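PDB 3QO8: serine--tRNA ligase, cytoplasmic from Candida albicans, which catalyses the two-step attachment of serine to tRNA(Ser), activating serine with ATP to Ser-AMP before transferring it to the acceptor end of the tRNA. Local coordinates for residues 183-186 with 187-191; 102-105 with 106-109. All coordinates share one frame; numbering follows the deposited sequence.

Contact 1 (183-186 with 187-191); sequences YGVF and LNQAL
Gln189 CB lies one helical turn beyond Val185 and meets its carbonyl, 3.7 Å from Val185 O. The next carbon stays close to the same oxygen: chi1 of -73° puts CG beside the backbone N, which keeps it 3.6 Å from Val185 O. There CG also comes alongside the valine, 4.5 Å from Val185 CG1, a loose aliphatic touch. The chain then bends at chi2 (-61°), turning CD and its amide off the helix, and NE2 finishes in a hydrogen bond to Asn193 OD1 of the second subunit. A long, polar-tipped chain suits this place: methylenes line the helix while the amide reaches across an interface.

That destination fits the topology. Helix 183-200 followed by strand 205-208 is motif 1 of the class II synthetases, the element through which these enzymes dimerise, and Val185 and Phe186 pack on Leu196 and Pro206 of the second subunit.

Beneath the side chains run ordinary i to i+4 bonds. Gln189 N meets Val185 O at 3.0 Å, nearly straight, whereas Leu187 N approaches Tyr183 O at 2.8 Å, tilted 34° from the carbonyl plane. Leu187 CB, CG and CD1 lie alongside that same oxygen, with CG 3.3 Å from Tyr183 O, so a branched aliphatic chain borders the acceptor that its own N-H uses. Ala190, whose small CB is 3.2 Å from Phe186 O, presents only a methyl to Tyr434 and fits a helix face under a loop. The amide of Asn188 is held within its own subunit, OD1 by Thr408 OG1 and ND2 by Glu299 OE1, although the side chain also packs on Gln208 of the second subunit.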
ATOM      1  N   TYR A 183      -9.873  -9.476  16.156  1.00 16.67           N
ATOM      2  CA  TYR A 183      -9.955 -10.677  15.330  1.00 18.21           C
ATOM      3  C   TYR A 183     -10.155 -10.387  13.845  1.00 17.50           C
ATOM      4  O   TYR A 183      -9.963 -11.272  13.008  1.00 16.93           O
ATOM      5  CB  TYR A 183     -11.015 -11.654  15.861  1.00 18.04           C
ATOM      6  CG  TYR A 183     -10.579 -12.341  17.130  1.00 21.51           C
ATOM      7  CD1 TYR A 183     -11.135 -11.999  18.358  1.00 24.83           C
ATOM      8  CD2 TYR A 183      -9.585 -13.310  17.107  1.00 22.54           C
ATOM      9  CE1 TYR A 183     -10.721 -12.622  19.529  1.00 30.10           C
ATOM     10  CE2 TYR A 183      -9.158 -13.929  18.269  1.00 24.02           C
ATOM     11  CZ  TYR A 183      -9.734 -13.585  19.472  1.00 34.41           C
ATOM     12  OH  TYR A 183      -9.317 -14.206  20.622  1.00 37.74           O
ATOM     13  N   GLY A 184     -10.559  -9.163  13.523  1.00 15.33           N
ATOM     14  CA  GLY A 184     -10.584  -8.726  12.142  1.00 17.06           C
ATOM     15  C   GLY A 184      -9.186  -8.798  11.556  1.00 21.96           C
ATOM     16  O   GLY A 184      -9.003  -9.285  10.442  1.00 15.07           O
ATOM     17  N   VAL A 185      -8.197  -8.319  12.313  1.00 17.88           N
ATOM     18  CA  VAL A 185      -6.801  -8.379  11.881  1.00 17.55           C
ATOM     19  C   VAL A 185      -6.346  -9.829  11.826  1.00 18.98           C
ATOM     20  O   VAL A 185      -5.743 -10.245  10.846  1.00 13.93           O
ATOM     21  CB  VAL A 185      -5.856  -7.599  12.826  1.00 14.46           C
ATOM     22  CG1 VAL A 185      -4.386  -7.694  12.321  1.00 12.28           C
ATOM     23  CG2 VAL A 185      -6.294  -6.121  12.967  1.00 11.21           C
ATOM     24  N   PHE A 186      -6.642 -10.600  12.875  1.00 15.87           N
ATOM     25  CA  PHE A 186      -6.176 -11.990  12.953  1.00 18.49           C
ATOM     26  C   PHE A 186      -6.756 -12.870  11.834  1.00 19.40           C
ATOM     27  O   PHE A 186      -6.068 -13.731  11.278  1.00 15.58           O
ATOM     28  CB  PHE A 186      -6.498 -12.603  14.316  1.00 19.72           C
ATOM     29  CG  PHE A 186      -5.632 -12.088  15.446  1.00 21.63           C
ATOM     30  CD1 PHE A 186      -4.298 -11.791  15.242  1.00 24.62           C
ATOM     31  CD2 PHE A 186      -6.165 -11.913  16.718  1.00 25.10           C
ATOM     32  CE1 PHE A 186      -3.495 -11.335  16.287  1.00 24.12           C
ATOM     33  CE2 PHE A 186      -5.366 -11.451  17.775  1.00 26.77           C
ATOM     34  CZ  PHE A 186      -4.040 -11.159  17.554  1.00 21.84           C
ATOM     35  N   LEU A 187      -8.021 -12.649  11.493  1.00 17.08           N
ATOM     36  CA  LEU A 187      -8.634 -13.423  10.415  1.00 16.34           C
ATOM     37  C   LEU A 187      -8.019 -13.073   9.065  1.00 14.98           C
ATOM     38  O   LEU A 187      -7.826 -13.941   8.225  1.00 16.30           O
ATOM     39  CB  LEU A 187     -10.147 -13.186  10.357  1.00 19.19           C
ATOM     40  CG  LEU A 187     -10.968 -13.988  11.370  1.00 24.51           C
ATOM     41  CD1 LEU A 187     -12.355 -13.393  11.543  1.00 20.70           C
ATOM     42  CD2 LEU A 187     -11.030 -15.455  10.960  1.00 22.92           C
ATOM     43  N   ASN A 188      -7.766 -11.790   8.842  1.00 12.32           N
ATOM     44  CA  ASN A 188      -7.136 -11.369   7.600  1.00 13.65           C
ATOM     45  C   ASN A 188      -5.752 -12.007   7.441  1.00 13.50           C
ATOM     46  O   ASN A 188      -5.443 -12.580   6.400  1.00 15.41           O
ATOM     47  CB  ASN A 188      -7.055  -9.848   7.524  1.00 12.53           C
ATOM     48  CG  ASN A 188      -6.937  -9.351   6.100  1.00 18.01           C
ATOM     49  OD1 ASN A 188      -7.814  -9.600   5.262  1.00 18.24           O
ATOM     50  ND2 ASN A 188      -5.882  -8.614   5.826  1.00 17.00           N
ATOM     51  N   GLN A 189      -4.938 -11.936   8.495  1.00 16.60           N
ATOM     52  CA  GLN A 189      -3.624 -12.577   8.487  1.00 14.86           C
ATOM     53  C   GLN A 189      -3.728 -14.093   8.326  1.00 11.56           C
ATOM     54  O   GLN A 189      -2.922 -14.707   7.623  1.00 14.35           O
ATOM     55  CB  GLN A 189      -2.843 -12.214   9.758  1.00 11.05           C
ATOM     56  CG  GLN A 189      -2.331 -10.768   9.757  1.00 12.39           C
ATOM     57  CD  GLN A 189      -1.369 -10.504   8.617  1.00 11.74           C
ATOM     58  OE1 GLN A 189      -1.559  -9.587   7.818  1.00 13.66           O
ATOM     59  NE2 GLN A 189      -0.324 -11.305   8.539  1.00 10.59           N
ATOM     60  N   ALA A 190      -4.719 -14.695   8.987  1.00 14.55           N
ATOM     61  CA  ALA A 190      -4.943 -16.125   8.872  1.00 17.23           C
ATOM     62  C   ALA A 190      -5.146 -16.503   7.409  1.00 12.34           C
ATOM     63  O   ALA A 190      -4.542 -17.449   6.921  1.00 17.42           O
ATOM     64  CB  ALA A 190      -6.168 -16.574   9.736  1.00 12.37           C
ATOM     65  N   LEU A 191      -6.014 -15.773   6.712  1.00 11.46           N
ATOM     66  CA  LEU A 191      -6.265 -16.079   5.298  1.00 12.80           C
ATOM     67  C   LEU A 191      -5.024 -15.884   4.426  1.00 14.75           C
ATOM     68  O   LEU A 191      -4.744 -16.686   3.536  1.00 15.80           O
ATOM     69  CB  LEU A 191      -7.423 -15.247   4.750  1.00 16.38           C
ATOM     70  CG  LEU A 191      -8.781 -15.805   5.194  1.00 20.25           C
ATOM     71  CD1 LEU A 191      -9.850 -14.771   5.003  1.00 13.17           C
ATOM     72  CD2 LEU A 191      -9.091 -17.084   4.406  1.00 16.14           C
TER

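Contact 2 (102-105 with 106-109); sequences RSKI and NQVG
Gln107 runs its side chain over the carbonyls of Ser103 and Lys104, while Val108, the next residue, is directed at the backbone from another side. Both lie where helix 74-107, one of the two long antiparallel helices of the tRNA-binding arm, runs into the chain that leads to the catalytic core.

For Gln107, CG sits beside the backbone N (chi1 -59°) and passes 3.4 Å from Ser103 O; NE2 comes within 3.9 Å of Lys104 CA. A flexible, polar chain suits this exposed surface, its methylenes covering backbone. Lys104 leaves the helix on the same side, loosely beside Gln107, although its CB points off the turn. It runs on until NZ forms a salt bridge with Glu34 OE1 of the partner helix 30-65; the long aliphatic stem lets the charge span the pair.

Asn106 diverges from Gln107: its CG is anti to the backbone N (chi1 -179°), which sends the amide away from the turn and keeps only CB near Arg102 O, at 3.3 Å. Ile105 and Val108 are the buried, branched members. Ile105 packs on Met1 and Ile4, Val108 on Ile18 and Ile35, and across the turn Val108 CG2 comes 3.8 Å from Lys104 O.

The backbone bonding tightens here. Asn106 N still bonds Arg102 O four residues back, at 2.9 Å, but Gln107 N and Val108 N reach only three residues back, to Lys104 O and Ile105 O, each donor standing above the carbonyl plane rather than on a lone pair. Ile105 O accepts Val108 N at 3.1 Å. A water also approaches Ile105 O, at an unusually short and therefore doubtful 2.5 Å, and its oxygen lies 2.8 Å from Val108 O, to which it donates.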
ATOM      1  N   ARG A 102       0.346  -0.252 -34.414  1.00 39.41           N
ATOM      2  CA  ARG A 102       0.423  -0.889 -33.103  1.00 44.40           C
ATOM      3  C   ARG A 102      -0.631  -0.355 -32.128  1.00 43.13           C
ATOM      4  O   ARG A 102      -1.146  -1.093 -31.284  1.00 36.12           O
ATOM      5  CB  ARG A 102       1.834  -0.779 -32.529  1.00 49.91           C
ATOM      6  CG  ARG A 102       2.865  -1.453 -33.425  1.00 62.66           C
ATOM      7  CD  ARG A 102       4.279  -1.351 -32.890  1.00 72.58           C
ATOM      8  NE  ARG A 102       5.229  -1.959 -33.817  1.00 81.58           N
ATOM      9  CZ  ARG A 102       5.558  -3.248 -33.816  1.00 82.36           C
ATOM     10  NH1 ARG A 102       5.021  -4.074 -32.927  1.00 78.59           N
ATOM     11  NH2 ARG A 102       6.428  -3.713 -34.704  1.00 82.29           N
ATOM     12  N   SER A 103      -0.965   0.922 -32.264  1.00 43.12           N
ATOM     13  CA  SER A 103      -1.994   1.533 -31.434  1.00 44.83           C
ATOM     14  C   SER A 103      -3.339   0.869 -31.672  1.00 46.96           C
ATOM     15  O   SER A 103      -4.102   0.634 -30.734  1.00 49.06           O
ATOM     16  CB  SER A 103      -2.103   3.024 -31.737  1.00 51.84           C
ATOM     17  OG  SER A 103      -3.311   3.556 -31.227  1.00 58.58           O
ATOM     18  N   LYS A 104      -3.631   0.584 -32.938  1.00 40.33           N
ATOM     19  CA  LYS A 104      -4.878  -0.068 -33.299  1.00 44.95           C
ATOM     20  C   LYS A 104      -4.883  -1.514 -32.828  1.00 38.38           C
ATOM     21  O   LYS A 104      -5.852  -1.973 -32.235  1.00 39.90           O
ATOM     22  CB  LYS A 104      -5.120   0.012 -34.804  1.00 45.89           C
ATOM     23  CG  LYS A 104      -5.573   1.385 -35.268  1.00 53.50           C
ATOM     24  CD  LYS A 104      -6.029   1.364 -36.718  1.00 58.86           C
ATOM     25  CE  LYS A 104      -6.546   2.726 -37.152  1.00 62.83           C
ATOM     26  NZ  LYS A 104      -7.683   3.186 -36.312  1.00 66.26           N
ATOM     27  N   ILE A 105      -3.794  -2.228 -33.082  1.00 26.58           N
ATOM     28  CA  ILE A 105      -3.716  -3.621 -32.670  1.00 29.19           C
ATOM     29  C   ILE A 105      -3.891  -3.743 -31.162  1.00 31.16           C
ATOM     30  O   ILE A 105      -4.512  -4.688 -30.666  1.00 29.54           O
ATOM     31  CB  ILE A 105      -2.402  -4.256 -33.109  1.00 28.03           C
ATOM     32  CG1 ILE A 105      -2.392  -4.398 -34.639  1.00 30.02           C
ATOM     33  CG2 ILE A 105      -2.201  -5.595 -32.416  1.00 25.50           C
ATOM     34  CD1 ILE A 105      -1.055  -4.778 -35.205  1.00 29.60           C
ATOM     35  N   ASN A 106      -3.374  -2.757 -30.439  1.00 30.82           N
ATOM     36  CA  ASN A 106      -3.484  -2.737 -28.988  1.00 33.51           C
ATOM     37  C   ASN A 106      -4.925  -2.683 -28.490  1.00 34.33           C
ATOM     38  O   ASN A 106      -5.221  -3.120 -27.380  1.00 41.32           O
ATOM     39  CB  ASN A 106      -2.682  -1.570 -28.409  1.00 39.23           C
ATOM     40  CG  ASN A 106      -2.756  -1.515 -26.906  1.00 46.36           C
ATOM     41  OD1 ASN A 106      -2.216  -2.381 -26.216  1.00 47.53           O
ATOM     42  ND2 ASN A 106      -3.424  -0.492 -26.382  1.00 53.30           N
ATOM     43  N   GLN A 107      -5.815  -2.144 -29.312  1.00 33.92           N
ATOM     44  CA  GLN A 107      -7.225  -2.046 -28.953  1.00 35.53           C
ATOM     45  C   GLN A 107      -7.987  -3.372 -29.102  1.00 35.65           C
ATOM     46  O   GLN A 107      -9.054  -3.542 -28.517  1.00 30.19           O
ATOM     47  CB  GLN A 107      -7.912  -0.973 -29.794  1.00 40.34           C
ATOM     48  CG  GLN A 107      -7.324   0.410 -29.659  1.00 47.44           C
ATOM     49  CD  GLN A 107      -8.092   1.424 -30.469  1.00 55.01           C
ATOM     50  OE1 GLN A 107      -9.318   1.500 -30.384  1.00 60.20           O
ATOM     51  NE2 GLN A 107      -7.380   2.201 -31.275  1.00 58.24           N
ATOM     52  N   VAL A 108      -7.439  -4.307 -29.874  1.00 30.05           N
ATOM     53  CA  VAL A 108      -8.125  -5.567 -30.144  1.00 26.21           C
ATOM     54  C   VAL A 108      -7.944  -6.567 -29.000  1.00 32.51           C
ATOM     55  O   VAL A 108      -6.819  -6.892 -28.611  1.00 29.73           O
ATOM     56  CB  VAL A 108      -7.639  -6.202 -31.462  1.00 28.07           C
ATOM     57  CG1 VAL A 108      -8.373  -7.518 -31.731  1.00 23.97           C
ATOM     58  CG2 VAL A 108      -7.828  -5.228 -32.623  1.00 30.04           C
ATOM     59  N   GLY A 109      -9.059  -7.052 -28.467  1.00 28.77           N
ATOM     60  CA  GLY A 109      -9.031  -8.043 -27.409  1.00 25.13           C
ATOM     61  C   GLY A 109      -8.513  -9.388 -27.877  1.00 27.72           C
ATOM     62  O   GLY A 109      -8.485  -9.681 -29.070  1.00 26.48           O
TER
HETATM   63  O   HOH W   1      -4.538  -7.138 -30.130  1.00 24.83           O

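Contact 2 closes before contact 1 opens along the chain, and the two do not touch: their centres are 42 Å apart, their nearest atoms about 32 Å, on opposite sides of the chain's centre. They share no helix. Residues 102-109 span the C-terminal end of helix 74-107, in the N-terminal tRNA-binding domain, and the start of the loop after it, whereas residues 183-191 open helix 183-200, which belongs to the catalytic domain and faces the second subunit. One contact therefore marks where the tRNA-binding arm meets the body of the enzyme, the other where two bodies join. Since the tRNA binds across the dimer, the arm and the interface are probably both needed to hold one tRNA.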